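Local coordinates for protein type VI secretion system component (Escherichia coli O6, PDB 2P5Z) that is a component of the type VI secretion system that resembles the T4 phage tail proteins gp27 and gp5 and probably forms part of the puncturing tip, at residues E34-L39 and R44-F49; V164-E169 and T419-Y424; I328-D333 and A337-G342. All coordinates share one frame; numbering follows the deposited sequence.

Contact 1: E34-L39 and R44-F49; sequences EGREQL and RYDIQF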
# COMPACT_ATOMS: atom_id res chain seq x y z
N GLU A 34 -20.49 16.40 -2.41
CA GLU A 34 -19.93 15.56 -1.36
C GLU A 34 -18.71 16.28 -0.79
O GLU A 34 -17.83 16.70 -1.53
CB GLU A 34 -19.54 14.22 -1.95
CG GLU A 34 -19.51 13.10 -0.94
CD GLU A 34 -20.09 11.81 -1.52
OE1 GLU A 34 -20.27 11.74 -2.76
OE2 GLU A 34 -20.37 10.88 -0.72
N GLY A 35 -18.70 16.44 0.54
CA GLY A 35 -17.62 17.13 1.25
C GLY A 35 -16.98 16.31 2.37
O GLY A 35 -17.63 15.45 2.96
N ARG A 36 -15.70 16.57 2.66
CA ARG A 36 -14.96 15.93 3.76
C ARG A 36 -14.15 16.99 4.50
O ARG A 36 -13.41 17.75 3.90
CB ARG A 36 -14.06 14.80 3.24
CG ARG A 36 -14.83 13.52 2.83
CD ARG A 36 -14.48 12.97 1.40
NE ARG A 36 -14.50 14.01 0.35
CZ ARG A 36 -14.57 13.77 -0.96
NH1 ARG A 36 -14.57 14.78 -1.82
NH2 ARG A 36 -14.64 12.53 -1.41
N GLU A 37 -14.35 17.07 5.80
CA GLU A 37 -13.61 17.93 6.66
C GLU A 37 -13.13 17.07 7.81
O GLU A 37 -13.82 16.16 8.25
CB GLU A 37 -14.48 19.06 7.21
CG GLU A 37 -15.06 19.98 6.14
CD GLU A 37 -16.11 20.96 6.67
OE1 GLU A 37 -15.83 21.71 7.63
OE2 GLU A 37 -17.22 20.99 6.09
N GLN A 38 -11.93 17.37 8.29
CA GLN A 38 -11.30 16.63 9.36
C GLN A 38 -10.18 17.49 9.92
O GLN A 38 -9.51 18.19 9.17
CB GLN A 38 -10.73 15.33 8.80
CG GLN A 38 -10.27 14.33 9.82
CD GLN A 38 -9.58 13.18 9.13
OE1 GLN A 38 -9.68 13.04 7.91
NE2 GLN A 38 -8.86 12.37 9.88
N LEU A 39 -10.03 17.45 11.24
CA LEU A 39 -8.92 18.08 11.93
C LEU A 39 -7.56 17.67 11.37
O LEU A 39 -7.38 16.51 10.99
CB LEU A 39 -8.97 17.70 13.39
CG LEU A 39 -10.14 18.28 14.16
CD1 LEU A 39 -10.06 17.83 15.61
CD2 LEU A 39 -10.13 19.81 14.07
N ARG A 44 -11.93 18.81 1.67
CA ARG A 44 -12.11 18.56 0.24
C ARG A 44 -13.59 18.54 -0.12
O ARG A 44 -14.38 17.83 0.51
CB ARG A 44 -11.46 17.22 -0.10
CG ARG A 44 -11.24 17.02 -1.55
CD ARG A 44 -10.28 15.90 -1.74
NE ARG A 44 -10.92 14.58 -1.71
CZ ARG A 44 -10.27 13.44 -1.94
NH1 ARG A 44 -8.96 13.45 -2.21
NH2 ARG A 44 -10.92 12.28 -1.91
N TYR A 45 -14.01 19.31 -1.12
CA TYR A 45 -15.43 19.30 -1.53
C TYR A 45 -15.61 19.10 -3.02
O TYR A 45 -15.23 19.95 -3.83
CB TYR A 45 -16.13 20.59 -1.13
CG TYR A 45 -16.70 20.57 0.26
CD1 TYR A 45 -15.89 20.48 1.38
CD2 TYR A 45 -18.07 20.70 0.45
CE1 TYR A 45 -16.43 20.47 2.67
CE2 TYR A 45 -18.61 20.71 1.72
CZ TYR A 45 -17.80 20.58 2.83
OH TYR A 45 -18.35 20.58 4.09
N ASP A 46 -16.19 17.98 -3.41
CA ASP A 46 -16.51 17.76 -4.81
C ASP A 46 -17.95 18.21 -5.05
O ASP A 46 -18.91 17.67 -4.49
CB ASP A 46 -16.27 16.30 -5.19
CG ASP A 46 -14.79 15.90 -5.08
OD1 ASP A 46 -13.94 16.58 -5.70
OD2 ASP A 46 -14.49 14.91 -4.36
N ILE A 47 -18.08 19.25 -5.87
CA ILE A 47 -19.35 19.96 -6.07
C ILE A 47 -19.79 19.85 -7.51
O ILE A 47 -19.10 20.31 -8.42
CB ILE A 47 -19.20 21.44 -5.73
CG1 ILE A 47 -18.69 21.60 -4.30
CG2 ILE A 47 -20.52 22.16 -5.90
CD1 ILE A 47 -18.16 22.97 -3.99
N GLN A 48 -20.93 19.21 -7.73
CA GLN A 48 -21.49 19.16 -9.08
C GLN A 48 -22.44 20.30 -9.30
O GLN A 48 -23.13 20.75 -8.38
CB GLN A 48 -22.20 17.85 -9.36
CG GLN A 48 -21.28 16.70 -9.59
CD GLN A 48 -21.99 15.48 -10.12
OE1 GLN A 48 -23.09 15.57 -10.67
NE2 GLN A 48 -21.37 14.32 -9.98
N PHE A 49 -22.44 20.80 -10.53
CA PHE A 49 -23.35 21.86 -10.89
C PHE A 49 -23.79 21.80 -12.34
O PHE A 49 -23.15 21.15 -13.18
CB PHE A 49 -22.78 23.25 -10.51
CG PHE A 49 -21.57 23.69 -11.31
CD1 PHE A 49 -21.72 24.48 -12.45
CD2 PHE A 49 -20.28 23.39 -10.86
CE1 PHE A 49 -20.60 24.94 -13.17
CE2 PHE A 49 -19.16 23.84 -11.57
CZ PHE A 49 -19.32 24.63 -12.72
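Arg36 and Asp46 form the charged link of this pairing: NH1 of Arg36 donates to OD2 of Asp46 at 2.5 Å, a salt bridge whose geometry differs at its two ends. The carboxylate oxygen lies almost in the guanidinium plane, whereas the donor reaches it from above the carboxylate plane, the two planes being 88° apart. Arg36 gets there by folding its chain at chi2 and chi3, which carries the guanidinium over the sheet face toward strand 44-51. NE of Arg44 sits over one face of that guanidinium, 3.7 Å from Arg36 NH1, and Arg109 forms a salt bridge with the other oxygen, OD1, of Asp46. Asp46 is thus bridged by two arginines, with Arg44 close by, and would probably offset part of the positive charge gathered there.

Across the sheet, Tyr45 covers Gly35. CA of Gly35 stands 3.5 Å from the centroid of the Tyr45 ring and only 3° off the ring normal, a CH-pi contact centred on the face. The phenol OH hydrogen-bonds to OE2 of Glu37, although its apparent length is doubtful at this resolution; OE2 also forms a salt bridge with Arg85, a second partner that should help fix the carboxylate.

The backbone sets these positions. Asp46 N donates to Glu34 O at 2.8 Å and Glu34 N to Asp46 O at 2.9 Å; Arg36 and Arg44 exchange a similar pair. Between these two hydrogen-bonded pairs lies the non-hydrogen-bonded pair Gly35–Tyr45, whose CA atoms are 4.2 Å apart. Flanking strands 343-353 and 104-111 continue the bonding outward. With strand directions 175° apart, this is an antiparallel beta hairpin, 29-38 with 44-51, of the phage tail baseplate hub (GPD) family part of the chain.

Contact 2: V164-E169 and T419-Y424; sequences VMQYGE and TWKPGY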
# COMPACT_ATOMS: atom_id res chain seq x y z
N VAL A 164 16.81 20.72 11.25
CA VAL A 164 15.65 19.91 10.88
C VAL A 164 15.65 19.75 9.38
O VAL A 164 15.60 20.74 8.66
CB VAL A 164 14.32 20.56 11.33
CG1 VAL A 164 13.11 19.88 10.64
CG2 VAL A 164 14.16 20.51 12.85
N MET A 165 15.74 18.51 8.92
CA MET A 165 15.80 18.22 7.49
C MET A 165 14.43 17.89 6.84
O MET A 165 13.65 17.09 7.37
CB MET A 165 16.75 17.04 7.24
CG MET A 165 17.35 17.04 5.85
SD MET A 165 18.35 15.59 5.44
CE MET A 165 19.59 16.41 4.50
N GLN A 166 14.16 18.51 5.70
CA GLN A 166 13.08 18.09 4.81
C GLN A 166 13.72 17.42 3.60
O GLN A 166 14.41 18.07 2.82
CB GLN A 166 12.25 19.30 4.37
CG GLN A 166 11.27 19.05 3.23
CD GLN A 166 10.36 20.25 2.93
OE1 GLN A 166 10.54 21.34 3.48
NE2 GLN A 166 9.40 20.04 2.04
N TYR A 167 13.53 16.12 3.46
CA TYR A 167 14.08 15.41 2.31
C TYR A 167 13.03 14.47 1.70
O TYR A 167 12.46 13.64 2.41
CB TYR A 167 15.36 14.65 2.71
CG TYR A 167 16.07 13.95 1.56
CD1 TYR A 167 15.80 12.61 1.25
CD2 TYR A 167 16.98 14.63 0.78
CE1 TYR A 167 16.45 11.97 0.19
CE2 TYR A 167 17.62 14.01 -0.28
CZ TYR A 167 17.36 12.68 -0.56
OH TYR A 167 18.03 12.09 -1.62
N GLY A 168 12.80 14.61 0.40
CA GLY A 168 11.81 13.80 -0.34
C GLY A 168 10.40 13.85 0.22
O GLY A 168 9.75 12.83 0.39
N GLU A 169 9.95 15.06 0.56
CA GLU A 169 8.67 15.27 1.21
C GLU A 169 8.09 16.55 0.62
O GLU A 169 8.79 17.56 0.51
CB GLU A 169 8.85 15.47 2.72
CG GLU A 169 8.99 14.22 3.58
CD GLU A 169 9.21 14.55 5.07
OE1 GLU A 169 10.09 15.38 5.39
OE2 GLU A 169 8.51 14.00 5.94
N THR A 419 17.66 21.06 -6.20
CA THR A 419 16.65 20.39 -5.39
C THR A 419 16.62 20.95 -3.97
O THR A 419 15.77 20.58 -3.16
CB THR A 419 16.89 18.87 -5.36
OG1 THR A 419 18.23 18.61 -4.91
CG2 THR A 419 16.72 18.27 -6.75
N TRP A 420 17.56 21.85 -3.69
CA TRP A 420 17.71 22.45 -2.37
C TRP A 420 17.24 23.90 -2.36
O TRP A 420 17.60 24.67 -3.26
CB TRP A 420 19.16 22.32 -1.87
CG TRP A 420 19.54 20.89 -1.67
CD1 TRP A 420 20.07 20.04 -2.61
CD2 TRP A 420 19.37 20.11 -0.48
NE1 TRP A 420 20.26 18.79 -2.06
CE2 TRP A 420 19.83 18.80 -0.76
CE3 TRP A 420 18.89 20.39 0.80
CZ2 TRP A 420 19.80 17.77 0.18
CZ3 TRP A 420 18.87 19.36 1.75
CH2 TRP A 420 19.31 18.07 1.42
N LYS A 421 16.43 24.26 -1.37
CA LYS A 421 16.02 25.64 -1.15
C LYS A 421 17.24 26.53 -0.86
O LYS A 421 18.16 26.10 -0.16
CB LYS A 421 15.00 25.72 -0.00
CG LYS A 421 13.62 25.15 -0.35
CD LYS A 421 12.67 25.18 0.85
CE LYS A 421 11.53 24.17 0.68
NZ LYS A 421 10.87 23.86 1.99
N PRO A 422 17.26 27.75 -1.43
CA PRO A 422 18.36 28.72 -1.30
C PRO A 422 18.74 29.01 0.15
O PRO A 422 17.90 29.41 0.95
CB PRO A 422 17.79 29.98 -1.94
CG PRO A 422 16.79 29.49 -2.92
CD PRO A 422 16.18 28.27 -2.30
N GLY A 423 20.01 28.78 0.47
CA GLY A 423 20.54 29.03 1.82
C GLY A 423 20.11 27.99 2.84
O GLY A 423 20.28 28.18 4.05
N TYR A 424 19.54 26.90 2.35
CA TYR A 424 19.06 25.84 3.21
C TYR A 424 19.77 24.54 2.87
O TYR A 424 19.27 23.46 3.17
CB TYR A 424 17.56 25.67 3.05
CG TYR A 424 16.71 26.75 3.67
CD1 TYR A 424 16.09 27.70 2.89
CD2 TYR A 424 16.49 26.78 5.03
CE1 TYR A 424 15.29 28.67 3.44
CE2 TYR A 424 15.70 27.75 5.61
CZ TYR A 424 15.09 28.70 4.81
OH TYR A 424 14.28 29.67 5.38
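Gln166 meets Lys421 through its amide, and its path shows how. From CB, the chain runs straight out, CG lying opposite the backbone N (chi1 168°) and CD continuing the line (chi2 174°). CD comes within 3.8 Å of Lys421 NZ, but the bonding is done by the two terminal atoms. OE1 accepts from Lys421 NZ at 2.9 Å; the ammonium stands above the carbonyl plane, 43° out of it, and the two side chains cross at about a right angle. NE2 turns to its own segment and donates to Glu169 O at 3.0 Å in a nearly straight bond, with a further bond to OD1 of Asp171. Both ends of the amide are thereby used, and its rotation is fixed.

Lys421 brings an extended chain to this amide, and its ammonium has another partner in Tyr126 OH. Backbone bonds between Lys421 and Asn123 and between Gln166 and Ala124 bring both segments to the same neighbouring stretch, around strand 124-127.

A separate apolar patch surrounds Trp420. Its CH2 atom is 3.5 Å from CE of Met165, which approaches near the indole plane, at the edge. This methyl is delivered by a chain that runs out extended through CG and SD before bending at chi3. The same CH2 lies at the edge of the Tyr167 ring, 4.2 Å from CD2.

The chemistry is therefore divided: an indole edge is packed among apolar atoms, while the lysine nitrogen is held by neutral oxygens, with Asp171 as a long, weak ion pair. An ammonium held in this way probably draws more on amide and phenol dipoles than on a close counter-charge.

Contact 3: I328-D333 and A337-G342; sequences IKVQGD and AVFRKG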
# COMPACT_ATOMS: atom_id res chain seq x y z
N ILE A 328 -19.48 19.71 21.14
CA ILE A 328 -20.93 19.74 21.30
C ILE A 328 -21.40 18.78 22.38
O ILE A 328 -20.67 17.89 22.80
CB ILE A 328 -21.65 19.42 19.98
CG1 ILE A 328 -21.53 17.93 19.66
CG2 ILE A 328 -21.12 20.31 18.85
CD1 ILE A 328 -22.65 17.39 18.84
N LYS A 329 -22.63 18.99 22.84
CA LYS A 329 -23.29 18.01 23.71
C LYS A 329 -24.66 17.65 23.17
O LYS A 329 -25.19 18.34 22.30
CB LYS A 329 -23.35 18.47 25.16
CG LYS A 329 -23.26 19.98 25.36
CD LYS A 329 -22.45 20.36 26.60
CE LYS A 329 -22.99 19.72 27.88
NZ LYS A 329 -22.31 18.44 28.27
N VAL A 330 -25.22 16.56 23.67
CA VAL A 330 -26.50 16.04 23.19
C VAL A 330 -27.56 16.08 24.30
O VAL A 330 -27.28 15.70 25.44
CB VAL A 330 -26.33 14.60 22.62
CG1 VAL A 330 -27.65 14.06 22.05
CG2 VAL A 330 -25.28 14.58 21.54
N GLN A 331 -28.76 16.55 23.96
CA GLN A 331 -29.92 16.57 24.87
C GLN A 331 -30.38 15.17 25.33
O GLN A 331 -30.44 14.90 26.53
CB GLN A 331 -31.09 17.30 24.21
CG GLN A 331 -31.93 18.11 25.20
CD GLN A 331 -31.22 19.38 25.66
OE1 GLN A 331 -30.86 20.24 24.85
NE2 GLN A 331 -31.01 19.50 26.97
N GLY A 332 -30.70 14.31 24.37
CA GLY A 332 -30.95 12.89 24.67
C GLY A 332 -32.39 12.53 24.97
O GLY A 332 -33.30 12.86 24.21
N ASP A 333 -32.61 11.81 26.07
CA ASP A 333 -31.52 11.27 26.88
C ASP A 333 -31.47 9.76 26.71
O ASP A 333 -31.05 9.03 27.61
CB ASP A 333 -31.68 11.66 28.35
CG ASP A 333 -33.10 11.46 28.86
OD1 ASP A 333 -33.82 12.47 29.02
OD2 ASP A 333 -33.49 10.29 29.09
N ALA A 337 -23.95 7.73 27.34
CA ALA A 337 -23.43 8.62 28.39
C ALA A 337 -22.40 9.64 27.91
O ALA A 337 -22.45 10.79 28.34
CB ALA A 337 -22.88 7.80 29.56
N VAL A 338 -21.50 9.20 27.03
CA VAL A 338 -20.42 10.04 26.49
C VAL A 338 -20.92 11.27 25.75
O VAL A 338 -20.36 12.35 25.89
CB VAL A 338 -19.47 9.26 25.54
CG1 VAL A 338 -18.29 8.70 26.30
CG2 VAL A 338 -20.22 8.16 24.78
N PHE A 339 -22.00 11.09 24.98
CA PHE A 339 -22.59 12.17 24.20
C PHE A 339 -23.29 13.21 25.07
O PHE A 339 -23.51 14.34 24.64
CB PHE A 339 -23.61 11.61 23.20
CG PHE A 339 -23.02 10.76 22.13
CD1 PHE A 339 -22.48 11.33 20.98
CD2 PHE A 339 -23.06 9.37 22.23
CE1 PHE A 339 -21.97 10.53 19.97
CE2 PHE A 339 -22.55 8.56 21.21
CZ PHE A 339 -22.00 9.14 20.09
N ARG A 340 -23.66 12.82 26.28
CA ARG A 340 -24.25 13.76 27.22
C ARG A 340 -23.16 14.57 27.94
O ARG A 340 -23.38 15.74 28.26
CB ARG A 340 -25.20 13.06 28.20
CG ARG A 340 -26.46 12.47 27.54
CD ARG A 340 -27.61 12.26 28.54
NE ARG A 340 -27.22 11.42 29.67
CZ ARG A 340 -27.35 10.10 29.71
NH1 ARG A 340 -27.88 9.44 28.68
NH2 ARG A 340 -26.96 9.43 30.78
N LYS A 341 -21.99 13.94 28.15
CA LYS A 341 -20.82 14.62 28.75
C LYS A 341 -20.28 15.74 27.86
O LYS A 341 -19.87 16.78 28.35
CB LYS A 341 -19.67 13.64 29.00
CG LYS A 341 -20.01 12.37 29.75
CD LYS A 341 -20.25 12.59 31.23
CE LYS A 341 -20.60 11.27 31.90
NZ LYS A 341 -20.84 11.46 33.35
N GLY A 342 -20.28 15.51 26.55
CA GLY A 342 -19.67 16.44 25.60
C GLY A 342 -18.67 15.71 24.71
O GLY A 342 -17.87 14.90 25.18
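Asp333 and Arg340 meet at the guanidinium, whose one face has CA of Ala337 about 4.3 Å above it, displaced toward the rim. NH1 of Arg340 comes to 3.4 Å from the backbone O of Asp333, but the angle is too poor for a hydrogen bond. The carboxylate of Asp333 gives no salt bridge either: its OD2 remains 5.7 Å from Arg340 NH1.

Next to this unbonded pair, the polar grip falls to Lys329. Its chain, bent at chi2, chi3 and chi4, curls back to put NZ at 2.9 Å from the carbonyl O of Arg340, and makes a weak bond to Lys341 O. A backbone bond from Val330 N to Phe339 O, 3.0 Å long, joins strand to helix directly. The side chains of these two residues run side by side in the same direction, CG2 of Val330 touching CB of Phe339 at 3.8 Å.

Gly342, the first residue past the helix, leaves helical angles with positive phi, and the chain then enters strand 343-353. Helix 337-341 is thus a short connection after strand 326-330, which pairs with strands 209-214 and 343-353, while Phe339 packs on Leu233 and Leu313 of strands 230-237 and 311-317.

Contacts 1 and 3 belong to the same strand network: strand 343-353 flanks the hairpin of contact 1 and follows the helix of contact 3 after one glycine, yet their nearest atoms are about 11 Å apart. Contact 2 lies across the chain's centre from both and joins residues 250 positions apart, from the hub-family and OB-domain ranges; contact 3 is nested inside the loop it closes. Contact 2 is also the buried one, whereas contacts 1 and 3 each mix buried and solvent-facing residues. Accordingly, contact 1 relies on paired backbones and clustered charges, contact 2 on side chains alone, and contact 3 on lysine and backbone bonds to helix carbonyls.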